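PDB 3BNV: Cj0977 from Campylobacter jejuni, which is a sigma28-regulated, nonflagellar virulence protein with a hot-dog fold, whose biochemical function is unknown. Local coordinates for residues N45-S55 / K101-A112. Sequence-based numbering, arbitrary orientation.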
ATOM      1  N   ASN A  45      -7.346 -16.834  12.841  1.00 33.05           N
ATOM      2  CA  ASN A  45      -7.851 -16.567  11.491  1.00 33.09           C
ATOM      3  C   ASN A  45      -8.603 -15.263  11.372  1.00 33.28           C
ATOM      4  O   ASN A  45      -9.399 -15.082  10.447  1.00 33.51           O
ATOM      5  CB  ASN A  45      -8.761 -17.699  10.998  1.00 32.78           C
ATOM      6  CG  ASN A  45      -7.972 -18.897  10.461  1.00 33.33           C
ATOM      7  OD1 ASN A  45      -6.831 -18.756  10.006  1.00 33.44           O
ATOM      8  ND2 ASN A  45      -8.578 -20.074  10.514  1.00 32.00           N
ATOM      9  N   TYR A  46      -8.363 -14.346  12.300  1.00 33.27           N
ATOM     10  CA  TYR A  46      -9.188 -13.157  12.378  1.00 33.11           C
ATOM     11  C   TYR A  46      -8.425 -11.963  12.949  1.00 32.96           C
ATOM     12  O   TYR A  46      -7.626 -12.107  13.881  1.00 32.82           O
ATOM     13  CB  TYR A  46     -10.432 -13.438  13.224  1.00 33.30           C
ATOM     14  CG  TYR A  46     -11.227 -12.183  13.501  1.00 34.51           C
ATOM     15  CD1 TYR A  46     -11.050 -11.458  14.683  1.00 34.71           C
ATOM     16  CD2 TYR A  46     -12.123 -11.699  12.562  1.00 34.53           C
ATOM     17  CE1 TYR A  46     -11.770 -10.312  14.922  1.00 35.49           C
ATOM     18  CE2 TYR A  46     -12.831 -10.552  12.784  1.00 35.09           C
ATOM     19  CZ  TYR A  46     -12.662  -9.856  13.960  1.00 35.51           C
ATOM     20  OH  TYR A  46     -13.398  -8.699  14.149  1.00 35.33           O
ATOM     21  N   ALA A  47      -8.685 -10.781  12.395  1.00 32.63           N
ATOM     22  CA  ALA A  47      -8.146  -9.544  12.957  1.00 32.51           C
ATOM     23  C   ALA A  47      -8.985  -8.323  12.590  1.00 32.58           C
ATOM     24  O   ALA A  47      -9.615  -8.271  11.529  1.00 32.63           O
ATOM     25  CB  ALA A  47      -6.713  -9.344  12.526  1.00 32.30           C
ATOM     26  N   LYS A  48      -8.987  -7.337  13.475  1.00 32.66           N
ATOM     27  CA  LYS A  48      -9.728  -6.092  13.251  1.00 33.08           C
ATOM     28  C   LYS A  48      -8.787  -4.908  13.443  1.00 32.96           C
ATOM     29  O   LYS A  48      -7.998  -4.892  14.386  1.00 33.36           O
ATOM     30  CB  LYS A  48     -10.879  -5.995  14.243  1.00 32.89           C
ATOM     31  CG  LYS A  48     -12.086  -5.214  13.747  1.00 34.06           C
ATOM     32  CD  LYS A  48     -13.180  -5.095  14.836  1.00 33.78           C
ATOM     33  CE  LYS A  48     -14.504  -4.511  14.272  1.00 35.12           C
ATOM     34  NZ  LYS A  48     -15.760  -4.934  15.033  1.00 34.43           N
ATOM     35  N   SER A  49      -8.831  -3.927  12.553  1.00 32.78           N
ATOM     36  CA  SER A  49      -7.930  -2.778  12.716  1.00 32.80           C
ATOM     37  C   SER A  49      -8.597  -1.457  12.416  1.00 32.51           C
ATOM     38  O   SER A  49      -9.704  -1.415  11.893  1.00 32.83           O
ATOM     39  CB  SER A  49      -6.657  -2.950  11.886  1.00 33.01           C
ATOM     40  OG  SER A  49      -6.872  -2.628  10.530  1.00 33.21           O
ATOM     41  N   ILE A  50      -7.947  -0.372  12.784  1.00 32.18           N
ATOM     42  CA  ILE A  50      -8.480   0.913  12.405  1.00 32.34           C
ATOM     43  C   ILE A  50      -7.382   1.810  11.889  1.00 32.02           C
ATOM     44  O   ILE A  50      -6.271   1.775  12.383  1.00 32.33           O
ATOM     45  CB  ILE A  50      -9.349   1.604  13.512  1.00 32.46           C
ATOM     46  CG1 ILE A  50      -8.483   2.374  14.465  1.00 33.12           C
ATOM     47  CG2 ILE A  50     -10.335   0.652  14.204  1.00 32.23           C
ATOM     48  CD1 ILE A  50      -8.402   3.806  14.024  1.00 34.63           C
ATOM     49  N   LEU A  51      -7.697   2.573  10.854  1.00 31.86           N
ATOM     50  CA  LEU A  51      -6.763   3.526  10.286  1.00 31.86           C
ATOM     51  C   LEU A  51      -7.359   4.903  10.441  1.00 32.02           C
ATOM     52  O   LEU A  51      -8.417   5.188   9.880  1.00 31.97           O
ATOM     53  CB  LEU A  51      -6.537   3.244   8.807  1.00 31.73           C
ATOM     54  CG  LEU A  51      -5.574   4.139   8.031  1.00 32.33           C
ATOM     55  CD1 LEU A  51      -4.161   3.796   8.416  1.00 33.71           C
ATOM     56  CD2 LEU A  51      -5.726   3.983   6.517  1.00 31.92           C
ATOM     57  N   ILE A  52      -6.716   5.753  11.240  1.00 32.11           N
ATOM     58  CA  ILE A  52      -7.137   7.142  11.254  1.00 32.25           C
ATOM     59  C   ILE A  52      -6.298   7.907  10.236  1.00 32.32           C
ATOM     60  O   ILE A  52      -5.063   7.905  10.292  1.00 32.70           O
ATOM     61  CB  ILE A  52      -7.192   7.785  12.673  1.00 31.75           C
ATOM     62  CG1 ILE A  52      -5.851   8.331  13.094  1.00 32.65           C
ATOM     63  CG2 ILE A  52      -7.657   6.780  13.676  1.00 31.01           C
ATOM     64  CD1 ILE A  52      -5.483   7.975  14.574  1.00 34.51           C
ATOM     65  N   THR A  53      -6.977   8.520   9.280  1.00 32.11           N
ATOM     66  CA  THR A  53      -6.280   9.196   8.202  1.00 32.43           C
ATOM     67  C   THR A  53      -5.591  10.454   8.725  1.00 32.61           C
ATOM     68  O   THR A  53      -6.125  11.142   9.583  1.00 32.64           O
ATOM     69  CB  THR A  53      -7.228   9.558   7.047  1.00 32.44           C
ATOM     70  OG1 THR A  53      -8.195  10.512   7.496  1.00 32.20           O
ATOM     71  CG2 THR A  53      -7.930   8.331   6.569  1.00 32.29           C
ATOM     72  N   THR A  54      -4.388  10.734   8.227  1.00 32.72           N
ATOM     73  CA  THR A  54      -3.657  11.926   8.695  1.00 32.62           C
ATOM     74  C   THR A  54      -3.127  12.712   7.506  1.00 32.59           C
ATOM     75  O   THR A  54      -3.151  12.242   6.362  1.00 32.05           O
ATOM     76  CB  THR A  54      -2.463  11.610   9.664  1.00 32.45           C
ATOM     77  OG1 THR A  54      -1.334  11.146   8.911  1.00 33.16           O
ATOM     78  CG2 THR A  54      -2.841  10.577  10.714  1.00 31.18           C
ATOM     79  N   SER A  55      -2.648  13.917   7.784  1.00 32.84           N
ATOM     80  CA  SER A  55      -2.185  14.778   6.711  1.00 33.10           C
ATOM     81  C   SER A  55      -0.940  14.219   6.048  1.00 33.32           C
ATOM     82  O   SER A  55      -0.541  14.699   5.003  1.00 33.28           O
ATOM     83  CB  SER A  55      -1.893  16.150   7.234  1.00 33.05           C
ATOM     84  OG  SER A  55      -0.875  16.057   8.206  1.00 34.68           O
ATOM     85  N   LYS A 101     -11.281  10.429   2.744  1.00 32.29           N
ATOM     86  CA  LYS A 101     -11.152  11.845   2.898  1.00 32.03           C
ATOM     87  C   LYS A 101     -10.423  12.085   4.220  1.00 32.02           C
ATOM     88  O   LYS A 101     -10.685  11.388   5.203  1.00 31.71           O
ATOM     89  CB  LYS A 101     -12.563  12.454   2.920  1.00 31.57           C
ATOM     90  CG  LYS A 101     -12.602  13.944   3.140  1.00 32.15           C
ATOM     91  CD  LYS A 101     -13.463  14.653   2.106  1.00 33.21           C
ATOM     92  CE  LYS A 101     -14.905  14.813   2.538  1.00 34.56           C
ATOM     93  NZ  LYS A 101     -15.710  15.400   1.430  1.00 35.08           N
ATOM     94  N   LEU A 102      -9.506  13.057   4.254  1.00 31.82           N
ATOM     95  CA  LEU A 102      -8.800  13.377   5.498  1.00 31.78           C
ATOM     96  C   LEU A 102      -9.799  13.631   6.614  1.00 31.84           C
ATOM     97  O   LEU A 102     -10.731  14.400   6.442  1.00 32.03           O
ATOM     98  CB  LEU A 102      -7.896  14.595   5.316  1.00 31.36           C
ATOM     99  CG  LEU A 102      -7.152  15.122   6.536  1.00 30.56           C
ATOM    100  CD1 LEU A 102      -6.294  14.076   7.178  1.00 29.64           C
ATOM    101  CD2 LEU A 102      -6.301  16.275   6.131  1.00 30.78           C
ATOM    102  N   GLY A 103      -9.600  12.975   7.748  1.00 32.04           N
ATOM    103  CA  GLY A 103     -10.559  13.024   8.847  1.00 32.22           C
ATOM    104  C   GLY A 103     -11.359  11.733   8.999  1.00 32.37           C
ATOM    105  O   GLY A 103     -11.921  11.451  10.053  1.00 32.59           O
ATOM    106  N   ASP A 104     -11.443  10.953   7.933  1.00 32.46           N
ATOM    107  CA  ASP A 104     -12.141   9.677   8.002  1.00 32.69           C
ATOM    108  C   ASP A 104     -11.355   8.693   8.850  1.00 32.65           C
ATOM    109  O   ASP A 104     -10.123   8.711   8.844  1.00 32.78           O
ATOM    110  CB  ASP A 104     -12.334   9.070   6.603  1.00 32.44           C
ATOM    111  CG  ASP A 104     -13.523   9.666   5.875  1.00 33.07           C
ATOM    112  OD1 ASP A 104     -14.380  10.277   6.546  1.00 32.86           O
ATOM    113  OD2 ASP A 104     -13.611   9.507   4.638  1.00 33.59           O
ATOM    114  N   VAL A 105     -12.056   7.830   9.575  1.00 32.33           N
ATOM    115  CA  VAL A 105     -11.389   6.667  10.097  1.00 32.11           C
ATOM    116  C   VAL A 105     -11.918   5.391   9.450  1.00 32.10           C
ATOM    117  O   VAL A 105     -13.106   5.144   9.389  1.00 32.10           O
ATOM    118  CB  VAL A 105     -11.344   6.614  11.655  1.00 32.24           C
ATOM    119  CG1 VAL A 105     -12.027   7.780  12.245  1.00 31.24           C
ATOM    120  CG2 VAL A 105     -11.882   5.295  12.189  1.00 31.46           C
ATOM    121  N   LEU A 106     -10.997   4.599   8.939  1.00 32.17           N
ATOM    122  CA  LEU A 106     -11.323   3.371   8.270  1.00 32.01           C
ATOM    123  C   LEU A 106     -11.317   2.218   9.265  1.00 32.31           C
ATOM    124  O   LEU A 106     -10.409   2.092  10.102  1.00 32.24           O
ATOM    125  CB  LEU A 106     -10.285   3.126   7.199  1.00 32.01           C
ATOM    126  CG  LEU A 106     -10.367   1.860   6.363  1.00 32.34           C
ATOM    127  CD1 LEU A 106     -11.554   1.940   5.416  1.00 31.57           C
ATOM    128  CD2 LEU A 106      -9.073   1.753   5.593  1.00 31.25           C
ATOM    129  N   GLU A 107     -12.344   1.383   9.184  1.00 32.39           N
ATOM    130  CA  GLU A 107     -12.449   0.212  10.039  1.00 32.56           C
ATOM    131  C   GLU A 107     -12.258  -1.066   9.186  1.00 32.38           C
ATOM    132  O   GLU A 107     -13.052  -1.352   8.305  1.00 32.52           O
ATOM    133  CB  GLU A 107     -13.797   0.239  10.751  1.00 31.51           C
ATOM    134  CG  GLU A 107     -13.958   1.453  11.613  1.00 31.66           C
ATOM    135  CD  GLU A 107     -15.304   1.515  12.372  1.00 34.06           C
ATOM    136  OE1 GLU A 107     -16.080   2.499  12.106  1.00 31.69           O
ATOM    137  OE2 GLU A 107     -15.558   0.582  13.224  1.00 33.31           O
ATOM    138  N   LEU A 108     -11.187  -1.815   9.428  1.00 32.31           N
ATOM    139  CA  LEU A 108     -10.912  -3.008   8.630  1.00 32.17           C
ATOM    140  C   LEU A 108     -11.170  -4.312   9.399  1.00 32.02           C
ATOM    141  O   LEU A 108     -10.892  -4.401  10.584  1.00 31.94           O
ATOM    142  CB  LEU A 108      -9.479  -2.974   8.095  1.00 31.63           C
ATOM    143  CG  LEU A 108      -9.060  -1.684   7.386  1.00 32.53           C
ATOM    144  CD1 LEU A 108      -8.563  -0.585   8.332  1.00 31.85           C
ATOM    145  CD2 LEU A 108      -7.993  -1.953   6.341  1.00 33.26           C
ATOM    146  N   GLU A 109     -11.723  -5.306   8.719  1.00 32.09           N
ATOM    147  CA  GLU A 109     -11.808  -6.654   9.270  1.00 32.89           C
ATOM    148  C   GLU A 109     -11.177  -7.627   8.300  1.00 32.78           C
ATOM    149  O   GLU A 109     -11.364  -7.506   7.088  1.00 33.03           O
ATOM    150  CB  GLU A 109     -13.243  -7.089   9.522  1.00 32.71           C
ATOM    151  CG  GLU A 109     -13.939  -6.272  10.537  1.00 34.90           C
ATOM    152  CD  GLU A 109     -15.350  -6.748  10.788  1.00 37.84           C
ATOM    153  OE1 GLU A 109     -16.228  -5.877  11.019  1.00 40.14           O
ATOM    154  OE2 GLU A 109     -15.591  -7.980  10.765  1.00 38.33           O
ATOM    155  N   ALA A 110     -10.447  -8.596   8.834  1.00 32.65           N
ATOM    156  CA  ALA A 110      -9.775  -9.608   8.008  1.00 32.52           C
ATOM    157  C   ALA A 110     -10.139 -11.007   8.456  1.00 32.58           C
ATOM    158  O   ALA A 110     -10.134 -11.298   9.649  1.00 32.86           O
ATOM    159  CB  ALA A 110      -8.259  -9.414   8.080  1.00 32.51           C
ATOM    160  N   HIS A 111     -10.459 -11.877   7.508  1.00 32.77           N
ATOM    161  CA  HIS A 111     -10.808 -13.265   7.824  1.00 32.54           C
ATOM    162  C   HIS A 111     -10.010 -14.156   6.904  1.00 32.87           C
ATOM    163  O   HIS A 111     -10.079 -14.002   5.676  1.00 33.00           O
ATOM    164  CB  HIS A 111     -12.274 -13.518   7.581  1.00 32.26           C
ATOM    165  CG  HIS A 111     -13.186 -12.671   8.402  1.00 32.54           C
ATOM    166  ND1 HIS A 111     -13.736 -13.109   9.589  1.00 32.88           N
ATOM    167  CD2 HIS A 111     -13.679 -11.428   8.192  1.00 32.58           C
ATOM    168  CE1 HIS A 111     -14.511 -12.160  10.089  1.00 33.48           C
ATOM    169  NE2 HIS A 111     -14.508 -11.137   9.249  1.00 33.64           N
ATOM    170  N   ALA A 112      -9.227 -15.054   7.501  1.00 32.86           N
ATOM    171  CA  ALA A 112      -8.366 -15.964   6.762  1.00 32.87           C
ATOM    172  C   ALA A 112      -9.145 -17.213   6.428  1.00 33.19           C
ATOM    173  O   ALA A 112      -9.788 -17.772   7.288  1.00 33.19           O
ATOM    174  CB  ALA A 112      -7.162 -16.318   7.596  1.00 32.62           C
TER
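The ring of Tyr-46 meets His-111 along its edge: CD2 of Tyr-46 lies 3.5 Å from CE1 of His-111, and ND1 of the histidine sits in the tyrosine plane. The two side chains run alongside each other, their ring planes 56° apart. With CG anti to the backbone N (chi1 172°), Tyr-46 also brings its OH to 4.1 Å from OE2 of Glu-109, too far for a hydrogen bond, the carboxylate turned 72° from the ring plane. On the same face Lys-48 extends beside Glu-109, its CG 3.9 Å from the glutamate CG, while NZ of Lys-48 stays 4.1 Å from OE1 of Glu-109, so the opposite charges probably attract without forming a salt bridge. The opposite face, bearing Ala-47, Ser-49, Leu-51, Leu-106, Leu-108 and Ala-110, is buried, partly by helix 67-82, the long helix wrapped by the hot-dog sheet. Here OG of Ser-49 rests 3.4 Å from CD1 of Leu-108.

Between these faces strands 46-52 and 105-112 pair antiparallel, with reciprocal backbone bonds at Ala-47/Ala-110, Ser-49/Leu-108 and Leu-51/Leu-106. Beyond them, OG1 of Thr-53 accepts from Gly-103 N (2.8 Å) and donates in plane to a lone pair of Asp-104 O (3.0 Å), which also receives Thr-53 N. Thr-53 thus ties the chain just past strand 46-52 to the type II turn 101-104. The paired strands present polar and charged groups mixed with Ile-50, Ile-52 and Val-105 on one face, a largely apolar surface against helix 67-82 on the other.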